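Endonuclease V (Bacillus subtilis, PDB 3GA2) is predicted to repair deaminated DNA, using magnesium to cut the second phosphodiester bond 3' to a deoxyinosine while leaving the lesion in the nicked strand. Local coordinates at residues 37-42 and 109-114; 60-65 and 101-106; 120-125 and 146-151; 131-136 and 193-198; 153-158 and 176-181. The protein carries 1 engineered substitution. All coordinates share one frame; numbering follows the deposited sequence.

Contact 1 (37-42 and 109-114). Engineered in segment 37-42: Thr42 (natural residue Gly).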
# COMPACT_ATOMS: atom_id res chain seq x y z
N ASP A 37 4.74 4.03 19.11
CA ASP A 37 5.60 5.08 19.65
C ASP A 37 7.10 4.81 19.55
O ASP A 37 7.90 5.60 20.06
CB ASP A 37 5.22 5.39 21.09
CG ASP A 37 4.79 4.17 21.85
OD1 ASP A 37 5.44 3.11 21.69
OD2 ASP A 37 3.81 4.28 22.61
N SER A 38 7.49 3.72 18.91
CA SER A 38 8.90 3.43 18.77
C SER A 38 9.46 3.94 17.44
O SER A 38 10.66 3.88 17.21
CB SER A 38 9.16 1.92 18.88
OG SER A 38 8.85 1.27 17.67
N ILE A 39 8.60 4.43 16.55
CA ILE A 39 9.06 4.92 15.25
C ILE A 39 9.18 6.44 15.14
O ILE A 39 8.48 7.18 15.81
CB ILE A 39 8.16 4.42 14.11
CG1 ILE A 39 6.69 4.61 14.49
CG2 ILE A 39 8.49 2.96 13.79
CD1 ILE A 39 5.71 4.08 13.46
N ASN A 40 10.08 6.88 14.26
CA ASN A 40 10.33 8.30 14.03
C ASN A 40 9.47 8.87 12.91
O ASN A 40 8.99 10.01 12.99
CB ASN A 40 11.81 8.54 13.69
CG ASN A 40 12.75 8.11 14.80
OD1 ASN A 40 12.64 8.57 15.94
ND2 ASN A 40 13.69 7.22 14.47
N THR A 41 9.28 8.09 11.84
CA THR A 41 8.51 8.54 10.70
C THR A 41 7.68 7.42 10.07
O THR A 41 7.97 6.24 10.23
CB THR A 41 9.43 9.10 9.60
OG1 THR A 41 10.41 8.12 9.24
CG2 THR A 41 10.14 10.36 10.08
N THR A 42 6.62 7.81 9.36
CA THR A 42 5.78 6.85 8.66
C THR A 42 5.50 7.51 7.30
O THR A 42 5.35 8.73 7.21
CB THR A 42 4.44 6.56 9.41
OG1 THR A 42 3.54 7.66 9.28
CG2 THR A 42 4.69 6.30 10.88
N GLU A 109 14.29 8.53 5.58
CA GLU A 109 14.26 7.07 5.56
C GLU A 109 13.07 6.64 6.41
O GLU A 109 13.22 6.37 7.60
CB GLU A 109 15.57 6.51 6.14
CG GLU A 109 15.73 5.00 5.95
CD GLU A 109 17.04 4.46 6.54
OE1 GLU A 109 18.10 5.06 6.27
OE2 GLU A 109 17.00 3.44 7.26
N PRO A 110 11.87 6.59 5.82
CA PRO A 110 10.69 6.19 6.58
C PRO A 110 10.86 4.84 7.25
O PRO A 110 11.41 3.91 6.65
CB PRO A 110 9.58 6.18 5.53
CG PRO A 110 10.04 7.24 4.55
CD PRO A 110 11.52 6.93 4.43
N ASP A 111 10.39 4.73 8.49
CA ASP A 111 10.47 3.47 9.25
C ASP A 111 9.40 2.48 8.81
O ASP A 111 9.55 1.27 9.00
CB ASP A 111 10.31 3.71 10.75
CG ASP A 111 11.40 4.60 11.34
OD1 ASP A 111 12.60 4.27 11.16
OD2 ASP A 111 11.05 5.61 11.98
N VAL A 112 8.31 2.99 8.24
CA VAL A 112 7.20 2.16 7.78
C VAL A 112 6.44 2.86 6.66
O VAL A 112 6.27 4.08 6.68
CB VAL A 112 6.20 1.84 8.92
CG1 VAL A 112 5.62 3.12 9.48
CG2 VAL A 112 5.07 0.94 8.39
N PHE A 113 5.99 2.09 5.67
CA PHE A 113 5.25 2.63 4.54
C PHE A 113 3.83 2.08 4.49
O PHE A 113 3.64 0.87 4.46
CB PHE A 113 5.93 2.28 3.21
CG PHE A 113 7.23 3.00 2.96
CD1 PHE A 113 7.32 3.96 1.96
CD2 PHE A 113 8.37 2.66 3.67
CE1 PHE A 113 8.53 4.58 1.66
CE2 PHE A 113 9.59 3.28 3.38
CZ PHE A 113 9.67 4.24 2.37
N LEU A 114 2.84 2.96 4.48
CA LEU A 114 1.46 2.53 4.39
C LEU A 114 1.01 2.78 2.95
O LEU A 114 1.14 3.88 2.43
CB LEU A 114 0.56 3.29 5.38
CG LEU A 114 0.75 3.02 6.88
CD1 LEU A 114 1.86 3.91 7.44
CD2 LEU A 114 -0.56 3.32 7.62
O HOH W 1 14.50 5.96 11.73
O HOH W 2 13.02 7.87 9.89

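Contact 2 (60-65 and 101-106)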
# COMPACT_ATOMS: atom_id res chain seq x y z
N CYS A 60 2.88 8.50 -8.83
CA CYS A 60 2.99 7.97 -7.48
C CYS A 60 3.52 9.04 -6.55
O CYS A 60 4.53 9.67 -6.83
CB CYS A 60 3.94 6.77 -7.44
SG CYS A 60 4.40 6.28 -5.74
N CYS A 61 2.82 9.25 -5.44
CA CYS A 61 3.23 10.23 -4.45
C CYS A 61 3.54 9.52 -3.14
O CYS A 61 2.84 8.59 -2.73
CB CYS A 61 2.13 11.25 -4.18
SG CYS A 61 1.79 12.42 -5.50
N ILE A 62 4.61 9.97 -2.49
CA ILE A 62 5.00 9.43 -1.21
C ILE A 62 5.01 10.63 -0.27
O ILE A 62 5.67 11.64 -0.54
CB ILE A 62 6.41 8.80 -1.24
CG1 ILE A 62 6.39 7.54 -2.12
CG2 ILE A 62 6.86 8.45 0.17
CD1 ILE A 62 7.74 6.86 -2.25
N ILE A 63 4.25 10.53 0.81
CA ILE A 63 4.17 11.59 1.80
C ILE A 63 4.77 11.04 3.08
O ILE A 63 4.31 10.02 3.58
CB ILE A 63 2.71 11.98 2.09
CG1 ILE A 63 1.97 12.27 0.79
CG2 ILE A 63 2.68 13.19 3.01
CD1 ILE A 63 2.54 13.43 -0.00
N VAL A 64 5.80 11.71 3.59
CA VAL A 64 6.46 11.28 4.81
C VAL A 64 6.05 12.20 5.95
O VAL A 64 6.11 13.42 5.81
CB VAL A 64 8.00 11.34 4.68
CG1 VAL A 64 8.66 10.72 5.90
CG2 VAL A 64 8.45 10.61 3.41
N ILE A 65 5.58 11.63 7.06
CA ILE A 65 5.21 12.46 8.19
C ILE A 65 6.04 12.09 9.41
O ILE A 65 6.64 11.02 9.45
CB ILE A 65 3.71 12.32 8.56
CG1 ILE A 65 3.40 10.90 9.02
CG2 ILE A 65 2.84 12.70 7.35
CD1 ILE A 65 2.11 10.79 9.81
N GLU A 101 10.94 4.51 -8.14
CA GLU A 101 11.48 5.79 -8.59
C GLU A 101 11.25 6.88 -7.56
O GLU A 101 12.17 7.65 -7.25
CB GLU A 101 10.82 6.21 -9.91
CG GLU A 101 11.71 6.03 -11.12
CD GLU A 101 13.06 6.70 -10.93
OE1 GLU A 101 13.09 7.90 -10.58
OE2 GLU A 101 14.09 6.02 -11.12
N ALA A 102 10.03 6.94 -7.04
CA ALA A 102 9.67 7.94 -6.04
C ALA A 102 10.46 7.72 -4.76
O ALA A 102 11.04 8.65 -4.21
CB ALA A 102 8.16 7.86 -5.75
N ALA A 103 10.50 6.47 -4.30
CA ALA A 103 11.23 6.13 -3.08
C ALA A 103 12.70 6.54 -3.18
O ALA A 103 13.31 6.95 -2.19
CB ALA A 103 11.11 4.63 -2.81
N LYS A 104 13.26 6.42 -4.38
CA LYS A 104 14.66 6.78 -4.61
C LYS A 104 14.90 8.28 -4.46
O LYS A 104 16.03 8.72 -4.24
CB LYS A 104 15.10 6.29 -6.00
CG LYS A 104 15.06 4.77 -6.09
CD LYS A 104 15.08 4.25 -7.52
CE LYS A 104 16.47 4.24 -8.11
NZ LYS A 104 16.43 3.65 -9.47
N LYS A 105 13.84 9.06 -4.56
CA LYS A 105 13.96 10.51 -4.42
C LYS A 105 13.93 10.95 -2.96
O LYS A 105 14.29 12.08 -2.65
CB LYS A 105 12.84 11.20 -5.21
CG LYS A 105 12.87 10.92 -6.71
CD LYS A 105 11.71 11.62 -7.40
CE LYS A 105 11.79 11.48 -8.91
NZ LYS A 105 10.77 12.35 -9.57
N LEU A 106 13.50 10.06 -2.08
CA LEU A 106 13.41 10.37 -0.65
C LEU A 106 14.73 10.71 0.04
O LEU A 106 15.71 9.97 -0.06
CB LEU A 106 12.77 9.20 0.10
CG LEU A 106 11.30 8.88 -0.20
CD1 LEU A 106 10.89 7.62 0.56
CD2 LEU A 106 10.43 10.06 0.22

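Contact 3 (120-125 and 146-151)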
# COMPACT_ATOMS: atom_id res chain seq x y z
N TYR A 120 -0.84 -8.49 2.27
CA TYR A 120 -1.02 -9.93 2.47
C TYR A 120 -2.44 -10.37 2.07
O TYR A 120 -2.66 -11.53 1.71
CB TYR A 120 -0.75 -10.27 3.94
CG TYR A 120 -0.45 -11.72 4.21
CD1 TYR A 120 0.72 -12.31 3.71
CD2 TYR A 120 -1.32 -12.51 4.95
CE1 TYR A 120 1.02 -13.65 3.95
CE2 TYR A 120 -1.03 -13.86 5.20
CZ TYR A 120 0.14 -14.42 4.70
OH TYR A 120 0.42 -15.74 4.93
N LEU A 121 -3.40 -9.46 2.16
CA LEU A 121 -4.78 -9.78 1.78
C LEU A 121 -4.83 -9.75 0.26
O LEU A 121 -5.25 -8.76 -0.36
CB LEU A 121 -5.73 -8.74 2.36
CG LEU A 121 -7.22 -8.80 2.05
CD1 LEU A 121 -7.88 -10.07 2.59
CD2 LEU A 121 -7.84 -7.57 2.68
N HIS A 122 -4.40 -10.85 -0.34
CA HIS A 122 -4.35 -10.96 -1.79
C HIS A 122 -4.35 -12.43 -2.17
O HIS A 122 -3.86 -13.27 -1.41
CB HIS A 122 -3.08 -10.26 -2.30
CG HIS A 122 -2.83 -10.45 -3.75
ND1 HIS A 122 -2.12 -11.53 -4.25
CD2 HIS A 122 -3.20 -9.72 -4.83
CE1 HIS A 122 -2.07 -11.45 -5.57
NE2 HIS A 122 -2.72 -10.36 -5.94
N TYR A 123 -4.90 -12.74 -3.35
CA TYR A 123 -5.00 -14.10 -3.87
C TYR A 123 -3.75 -14.93 -3.58
O TYR A 123 -3.84 -16.11 -3.26
CB TYR A 123 -5.21 -14.09 -5.39
CG TYR A 123 -6.42 -13.32 -5.87
CD1 TYR A 123 -6.27 -12.19 -6.69
CD2 TYR A 123 -7.71 -13.71 -5.52
CE1 TYR A 123 -7.38 -11.47 -7.14
CE2 TYR A 123 -8.83 -12.99 -5.97
CZ TYR A 123 -8.65 -11.88 -6.77
OH TYR A 123 -9.75 -11.16 -7.19
N ASN A 124 -2.59 -14.32 -3.72
CA ASN A 124 -1.36 -15.05 -3.48
C ASN A 124 -0.48 -14.34 -2.46
O ASN A 124 0.75 -14.43 -2.51
CB ASN A 124 -0.62 -15.25 -4.80
CG ASN A 124 0.07 -16.59 -4.88
OD1 ASN A 124 -0.49 -17.61 -4.50
ND2 ASN A 124 1.30 -16.59 -5.40
N HIS A 125 -1.12 -13.64 -1.53
CA HIS A 125 -0.43 -12.89 -0.48
C HIS A 125 0.64 -12.00 -1.10
O HIS A 125 1.64 -11.68 -0.47
CB HIS A 125 0.23 -13.86 0.51
CG HIS A 125 -0.75 -14.64 1.34
ND1 HIS A 125 -0.57 -15.97 1.65
CD2 HIS A 125 -1.91 -14.27 1.93
CE1 HIS A 125 -1.59 -16.39 2.40
NE2 HIS A 125 -2.41 -15.37 2.58
N THR A 146 -11.33 -1.03 -0.92
CA THR A 146 -12.33 -1.99 -1.38
C THR A 146 -11.91 -3.40 -1.01
O THR A 146 -10.72 -3.71 -0.93
CB THR A 146 -12.51 -1.92 -2.91
OG1 THR A 146 -11.29 -2.32 -3.55
CG2 THR A 146 -12.87 -0.50 -3.34
N TYR A 147 -12.91 -4.25 -0.80
CA TYR A 147 -12.66 -5.63 -0.42
C TYR A 147 -12.41 -6.57 -1.58
O TYR A 147 -13.22 -6.66 -2.51
CB TYR A 147 -13.83 -6.16 0.41
CG TYR A 147 -13.67 -7.60 0.83
CD1 TYR A 147 -12.68 -7.97 1.74
CD2 TYR A 147 -14.52 -8.59 0.34
CE1 TYR A 147 -12.54 -9.29 2.15
CE2 TYR A 147 -14.39 -9.92 0.75
CZ TYR A 147 -13.40 -10.26 1.65
OH TYR A 147 -13.29 -11.56 2.06
N LEU A 148 -11.30 -7.28 -1.51
CA LEU A 148 -10.94 -8.26 -2.53
C LEU A 148 -11.42 -9.62 -2.04
O LEU A 148 -10.83 -10.21 -1.13
CB LEU A 148 -9.42 -8.28 -2.71
CG LEU A 148 -8.88 -9.25 -3.77
CD1 LEU A 148 -9.40 -8.85 -5.15
CD2 LEU A 148 -7.36 -9.22 -3.76
N LYS A 149 -12.50 -10.12 -2.64
CA LYS A 149 -13.07 -11.41 -2.24
C LYS A 149 -12.25 -12.59 -2.75
O LYS A 149 -12.14 -12.82 -3.96
CB LYS A 149 -14.52 -11.51 -2.73
CG LYS A 149 -15.31 -12.63 -2.08
CD LYS A 149 -16.76 -12.62 -2.54
CE LYS A 149 -17.52 -13.80 -1.96
NZ LYS A 149 -18.84 -13.95 -2.61
N ILE A 150 -11.68 -13.36 -1.83
CA ILE A 150 -10.83 -14.50 -2.16
C ILE A 150 -11.42 -15.86 -1.77
O ILE A 150 -11.94 -16.02 -0.67
CB ILE A 150 -9.46 -14.36 -1.46
CG1 ILE A 150 -8.87 -12.97 -1.75
CG2 ILE A 150 -8.50 -15.46 -1.93
CD1 ILE A 150 -7.67 -12.60 -0.87
N LYS A 151 -11.33 -16.83 -2.67
CA LYS A 151 -11.85 -18.17 -2.38
C LYS A 151 -13.34 -18.14 -2.10
O LYS A 151 -13.88 -19.07 -1.48
CB LYS A 151 -11.13 -18.75 -1.16
CG LYS A 151 -10.20 -19.91 -1.41
CD LYS A 151 -9.00 -19.51 -2.24
CE LYS A 151 -7.88 -20.53 -2.07
NZ LYS A 151 -8.36 -21.92 -2.29

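Contact 4 (131-136 and 193-198)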
# COMPACT_ATOMS: atom_id res chain seq x y z
N HIS A 131 4.63 -6.78 -1.88
CA HIS A 131 5.61 -6.81 -2.95
C HIS A 131 6.61 -5.65 -2.87
O HIS A 131 7.82 -5.85 -2.96
CB HIS A 131 4.88 -6.79 -4.31
CG HIS A 131 5.71 -7.27 -5.46
ND1 HIS A 131 5.16 -7.59 -6.69
CD2 HIS A 131 7.04 -7.47 -5.58
CE1 HIS A 131 6.13 -7.97 -7.51
NE2 HIS A 131 7.28 -7.90 -6.86
N ALA A 132 6.10 -4.43 -2.68
CA ALA A 132 6.97 -3.26 -2.58
C ALA A 132 7.94 -3.36 -1.40
O ALA A 132 9.05 -2.83 -1.46
CB ALA A 132 6.12 -2.00 -2.44
N ALA A 133 7.53 -4.05 -0.34
CA ALA A 133 8.38 -4.19 0.84
C ALA A 133 9.77 -4.73 0.52
O ALA A 133 10.76 -4.25 1.07
CB ALA A 133 7.70 -5.07 1.86
N PHE A 134 9.84 -5.72 -0.36
CA PHE A 134 11.14 -6.29 -0.70
C PHE A 134 12.07 -5.24 -1.28
O PHE A 134 13.25 -5.19 -0.93
CB PHE A 134 10.98 -7.45 -1.68
CG PHE A 134 10.18 -8.59 -1.14
CD1 PHE A 134 8.83 -8.72 -1.44
CD2 PHE A 134 10.77 -9.53 -0.30
CE1 PHE A 134 8.08 -9.77 -0.92
CE2 PHE A 134 10.03 -10.59 0.22
CZ PHE A 134 8.68 -10.70 -0.09
N PHE A 135 11.56 -4.38 -2.15
CA PHE A 135 12.39 -3.34 -2.74
C PHE A 135 12.79 -2.27 -1.71
O PHE A 135 13.94 -1.84 -1.67
CB PHE A 135 11.68 -2.65 -3.90
CG PHE A 135 11.57 -3.48 -5.14
CD1 PHE A 135 10.55 -4.41 -5.29
CD2 PHE A 135 12.48 -3.30 -6.18
CE1 PHE A 135 10.41 -5.15 -6.47
CE2 PHE A 135 12.36 -4.03 -7.37
CZ PHE A 135 11.32 -4.96 -7.51
N LEU A 136 11.82 -1.86 -0.89
CA LEU A 136 12.05 -0.83 0.12
C LEU A 136 12.88 -1.30 1.31
O LEU A 136 13.53 -0.50 1.98
CB LEU A 136 10.72 -0.28 0.62
CG LEU A 136 9.73 0.30 -0.40
CD1 LEU A 136 8.44 0.71 0.30
CD2 LEU A 136 10.36 1.50 -1.11
N GLY A 193 1.93 -5.83 5.24
CA GLY A 193 2.59 -5.71 3.95
C GLY A 193 3.64 -6.80 4.09
O GLY A 193 3.43 -7.93 3.65
N ASN A 194 4.76 -6.46 4.71
CA ASN A 194 5.83 -7.43 4.98
C ASN A 194 6.69 -6.86 6.10
O ASN A 194 6.74 -5.65 6.31
CB ASN A 194 6.68 -7.69 3.73
CG ASN A 194 7.59 -8.91 3.89
OD1 ASN A 194 7.40 -9.73 4.79
ND2 ASN A 194 8.58 -9.04 3.00
N TYR A 195 7.34 -7.75 6.86
CA TYR A 195 8.21 -7.34 7.95
C TYR A 195 7.49 -6.71 9.14
O TYR A 195 8.03 -5.84 9.82
CB TYR A 195 9.28 -6.37 7.42
CG TYR A 195 10.00 -6.86 6.19
CD1 TYR A 195 10.56 -8.13 6.14
CD2 TYR A 195 10.14 -6.04 5.07
CE1 TYR A 195 11.24 -8.57 5.01
CE2 TYR A 195 10.82 -6.47 3.94
CZ TYR A 195 11.37 -7.73 3.91
OH TYR A 195 12.06 -8.14 2.79
N ILE A 196 6.26 -7.15 9.39
CA ILE A 196 5.47 -6.61 10.49
C ILE A 196 4.26 -7.51 10.74
O ILE A 196 3.71 -8.08 9.80
CB ILE A 196 4.99 -5.18 10.13
CG1 ILE A 196 4.21 -4.56 11.29
CG2 ILE A 196 4.10 -5.24 8.89
CD1 ILE A 196 3.80 -3.11 11.01
N ASP A 197 3.86 -7.65 12.00
CA ASP A 197 2.71 -8.49 12.34
C ASP A 197 1.39 -7.72 12.23
O ASP A 197 1.38 -6.49 12.11
CB ASP A 197 2.85 -9.10 13.74
CG ASP A 197 2.97 -8.07 14.84
OD1 ASP A 197 2.44 -6.95 14.70
OD2 ASP A 197 3.58 -8.39 15.88
N LEU A 198 0.28 -8.45 12.26
CA LEU A 198 -1.03 -7.84 12.13
C LEU A 198 -1.34 -6.87 13.27
O LEU A 198 -1.92 -5.82 13.06
CB LEU A 198 -2.12 -8.92 12.07
CG LEU A 198 -3.52 -8.38 11.77
CD1 LEU A 198 -3.45 -7.46 10.55
CD2 LEU A 198 -4.48 -9.54 11.50

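Contact 5 (153-158 and 176-181)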
# COMPACT_ATOMS: atom_id res chain seq x y z
N CYS A 153 -14.76 -16.16 -0.13
CA CYS A 153 -14.92 -15.84 1.29
C CYS A 153 -15.33 -14.40 1.51
O CYS A 153 -14.73 -13.48 0.96
CB CYS A 153 -13.61 -16.12 2.03
SG CYS A 153 -13.17 -17.88 2.07
N ASP A 154 -16.37 -14.20 2.32
CA ASP A 154 -16.85 -12.87 2.60
C ASP A 154 -16.44 -12.50 4.02
O ASP A 154 -16.30 -13.36 4.88
CB ASP A 154 -18.37 -12.80 2.45
CG ASP A 154 -18.91 -11.41 2.71
OD1 ASP A 154 -18.43 -10.45 2.07
OD2 ASP A 154 -19.83 -11.28 3.54
N PHE A 155 -16.26 -11.20 4.26
CA PHE A 155 -15.86 -10.74 5.57
C PHE A 155 -17.06 -10.44 6.45
O PHE A 155 -18.19 -10.32 5.96
CB PHE A 155 -14.99 -9.48 5.43
CG PHE A 155 -15.74 -8.28 4.93
CD1 PHE A 155 -16.41 -7.44 5.81
CD2 PHE A 155 -15.77 -7.99 3.57
CE1 PHE A 155 -17.09 -6.32 5.36
CE2 PHE A 155 -16.46 -6.87 3.10
CZ PHE A 155 -17.12 -6.04 3.99
N VAL A 156 -16.82 -10.34 7.75
CA VAL A 156 -17.87 -10.03 8.70
C VAL A 156 -17.80 -8.53 8.94
O VAL A 156 -16.73 -7.99 9.23
CB VAL A 156 -17.65 -10.76 10.04
CG1 VAL A 156 -18.68 -10.30 11.06
CG2 VAL A 156 -17.76 -12.26 9.84
N THR A 157 -18.94 -7.86 8.80
CA THR A 157 -18.97 -6.42 9.01
C THR A 157 -18.56 -6.11 10.44
O THR A 157 -19.12 -6.66 11.39
CB THR A 157 -20.37 -5.85 8.76
OG1 THR A 157 -20.76 -6.13 7.41
CG2 THR A 157 -20.38 -4.35 8.99
N PRO A 158 -17.57 -5.23 10.61
CA PRO A 158 -17.10 -4.86 11.95
C PRO A 158 -18.11 -3.95 12.63
O PRO A 158 -19.00 -3.41 11.98
CB PRO A 158 -15.78 -4.15 11.66
CG PRO A 158 -16.07 -3.45 10.37
CD PRO A 158 -16.81 -4.52 9.57
N GLY A 176 -6.16 -10.75 6.70
CA GLY A 176 -6.17 -9.36 7.11
C GLY A 176 -7.40 -9.05 7.96
O GLY A 176 -8.01 -9.96 8.51
N ARG A 177 -7.76 -7.78 8.07
CA ARG A 177 -8.92 -7.39 8.87
C ARG A 177 -9.82 -6.36 8.18
O ARG A 177 -9.35 -5.56 7.36
CB ARG A 177 -8.46 -6.82 10.22
CG ARG A 177 -7.82 -7.84 11.16
CD ARG A 177 -7.25 -7.20 12.42
NE ARG A 177 -6.76 -8.21 13.36
CZ ARG A 177 -6.05 -7.94 14.46
NH1 ARG A 177 -5.75 -6.69 14.77
NH2 ARG A 177 -5.65 -8.93 15.25
N ALA A 178 -11.10 -6.39 8.51
CA ALA A 178 -12.05 -5.41 7.99
C ALA A 178 -12.03 -4.46 9.18
O ALA A 178 -12.39 -4.85 10.30
CB ALA A 178 -13.43 -6.03 7.81
N LEU A 179 -11.60 -3.23 8.95
CA LEU A 179 -11.46 -2.26 10.03
C LEU A 179 -12.26 -0.98 9.89
O LEU A 179 -12.20 -0.30 8.86
CB LEU A 179 -9.98 -1.91 10.19
CG LEU A 179 -9.58 -0.88 11.24
CD1 LEU A 179 -9.88 -1.42 12.63
CD2 LEU A 179 -8.10 -0.55 11.10
N ARG A 180 -12.99 -0.66 10.95
CA ARG A 180 -13.80 0.54 11.02
C ARG A 180 -12.89 1.66 11.51
O ARG A 180 -12.64 1.78 12.71
CB ARG A 180 -14.94 0.35 12.02
CG ARG A 180 -15.96 1.48 12.03
CD ARG A 180 -16.93 1.35 10.86
NE ARG A 180 -17.76 0.16 10.99
CZ ARG A 180 -18.69 -0.21 10.12
NH1 ARG A 180 -18.93 0.52 9.04
NH2 ARG A 180 -19.40 -1.31 10.34
N THR A 181 -12.39 2.48 10.60
CA THR A 181 -11.52 3.57 10.99
C THR A 181 -12.36 4.77 11.38
O THR A 181 -12.12 5.41 12.40
CB THR A 181 -10.56 3.96 9.87
OG1 THR A 181 -11.28 4.00 8.63
CG2 THR A 181 -9.43 2.95 9.78

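Contact 1 (37-42 and 109-114)
Asp111 reaches into the bend formed by Ile39, Asn40 and Thr41, and its side chain can be followed atom by atom. CB packs against Ile39 CG2 at 3.6 Å and lies 3.5 Å from Thr41 O. CG sits anti to the backbone carbonyl carbon (chi1 -62°), beside its own backbone N. OD2 accepts from two backbone amides: Asn40 N at 2.8 Å, nearly in line with the C-O bond, and Thr41 N at 3.1 Å with an N-H...O angle of 162°. The two donors come from opposite faces of the carboxylate plane. The grip lies at one end of two central strands of the RNase H-like sheet, where strand 41-52 begins and the chain leads into the parallel strand 113-116. OD1, the other tip, accepts from a water at 2.6 Å that also accepts from Asn40 ND2. A second water links Thr41 OG1 to Glu109 O. Asp111 N returns only weak bonds, to Thr41 O and OG1. Deeper in, Val112 CG1 touches CG2 of the engineered Thr42 at 3.6 Å, their side chains side by side and pointing the same way, while Thr42 CA approaches Val112 O at 3.4 Å in a CA-H...O contact.

Contact 2 (60-65 and 101-106)
Ile62, Cys60 and Val64 of a sheet strand pack against Ala102, Ala103 and Leu106 in a buried helix-on-sheet contact, carried by apolar side chains without a hydrogen bond across it, in which the end of helix 96-105 lies over strand 55-66. The short axes come within 8.4 Å and cross at -34°, running broadly the same way. Ile62 has the largest share. Its CG1 is anti to the carbonyl carbon (chi1 -67°), and an extended chi2 of 178° sends CD1 onto the helix backbone, 3.5 Å from Ala103 N and 3.7 Å from Ala102 CB. The other branch, CG2, meets Leu106 CD2 at 3.9 Å, with the two side chains crossing at about a right angle. Leu106 CD2 also touches Val64 CG2 at 3.8 Å, so this one methyl is shared by two strand residues. At the other end Cys60 SG lies 4.1 Å from Ala102 CB. The small alanines let the strand side chains come close to the helix backbone. Beyond the pair, Leu106 also lies on Glu74 and Val76 of strand 72-81, and Cys60 and Ile62 touch Val45 and Ala43 of strand 41-52, while on the far face of the strand Cys61 is covered by helix 217-235.

Contact 3 (120-125 and 146-151)
His122, whose carbonyl carbon lies 3.6 Å from Ile150 CD1, accepts at its O a backbone bond from His125 N of 2.8 Å, and this bond closes a turn within 120-125. Just before it, Leu121 is the centre of an inverse gamma turn, and this compact shape presents Leu121, His122 and Tyr123 to the other loop. No hydrogen bond crosses between the two segments. Tyr123, Leu148 and Ile150 carry the contact. Leu148 CG is anti to the backbone N (chi1 -179°), and its two methyls divide the task. CD2 stands over one face of the Tyr123 ring as a CH-pi contact, 4.2 Å from the centroid and 17° off the normal, and also reaches His122 CA at 4.0 Å. CD1 reaches the phenol end of the ring, 3.5 Å from Tyr123 CZ, and the two side chains cross at about a right angle. An alanine at Leu148 would remove CG and both methyls, and would probably open a gap over that face and leave the tyrosine ring freer to turn. Ile150 comes to the same ring obliquely, CG1 lying 4.0 Å from Tyr123 CD2, while its CD1 lies against the peptide joining His122 to Tyr123. Leu121 and Ile150 both continue onto Tyr175 of strand 173-179. The segments belong to the loops that follow the parallel strands 113-116 and 140-144. With no hydrogen bond across the interface and mainly apolar contacts, the fit between these loops probably rests on shape and dispersion.

Contact 4 (131-136 and 193-198)
Ala133, Asn194 and Tyr195 have the most surface buried here, where helix 128-136 meets the end of strand 188-194. Ala133 CB lies 3.4 Å from Asn194 CB and 4.0 Å from Tyr195 CE2. That ring carbon also approaches Ala133 O at 3.6 Å, so the helix carbonyl lies at the edge of the phenol ring, near its plane. Asn194 has CG anti to its backbone N (chi1 -167°). Its ND2 lies over one face of each of two aromatic rings, 3.4 Å above the Phe134 plane and 3.2 Å above that of Tyr195, offset toward the rim in both cases. The amide and Phe134 planes are 51° apart. The amide oxygen OD1 accepts from Asn29 N and, weakly, from Tyr195 N. At the strand end Gly193 and Asn194 both face Thr140 of strand 140-144, a classic beta bulge, and Gly193 O is bonded to Thr130 OG1 of helix 128-136. With OD1 bonded to Asn29 N, and weakly to Tyr195 N, the partly positive N-H hydrogens of ND2 would probably find the two ring faces tolerable surroundings, for a polar group in a buried contact that has no hydrogen bond across it.

Contact 5 (153-158 and 176-181)
Arg180 and Pro158 make the polar half of this contact, and the arginine gets there by folding its chain. CG runs anti to the backbone N, but bends at chi2 (79°) and chi3 (66°) fold the chain at CD and NE. NH2 donates to Pro158 O at 2.7 Å; the carbonyl oxygen lies at the edge of the guanidinium, near its plane, while the donor stands 39° above the carbonyl plane. NE bonds to Glu159 O and NH1 to Val185 O, so three backbone oxygens hold the group. Thr157 adds its methyl, CG2, which is anti to the backbone N and lies 3.5 Å from Arg180 NH2. A leucine in place of Arg180 would probably leave these three carbonyls without the guanidinium that they share and the loop less firmly tied. The apolar half centres on Ala178, whose CB meets Phe155 CD1 at 3.9 Å and Pro158 CD at 4.1 Å. Apart from these, Ala178 O lies 3.7 Å from Pro158 CB. The Phe155 ring meets Tyr147 and Phe189 edge-to-face. This is a loop laid over one face of the antiparallel part of a mixed beta sheet, across strands 165-170, 173-179 and 188-194.

How the contacts relate
Contacts 1, 2, 4 and 5 all reach one mixed sheet. Contact 2 is nested within the chain loop closed by contact 1, and Phe113 CE1 packs on Leu106 CD1 at 4.0 Å. Leu136 joins both to contact 4, with CD1 3.7 Å from Phe113 CG and CD2 3.6 Å from Ala103 CB. Contacts 3 and 5, centres 12 Å apart, share a probable hydrogen bond of 2.6 Å from Tyr147 OH to Cys153 O. Contact 5 is nested in the loop closed by contact 4, and Leu198 CD2 lies 3.2 Å from Arg177 NE. Of the predicted magnesium ligands, Asp46 is about 7 Å from Cys60 and Asp116 about 8 Å from Leu114, side chain to side chain.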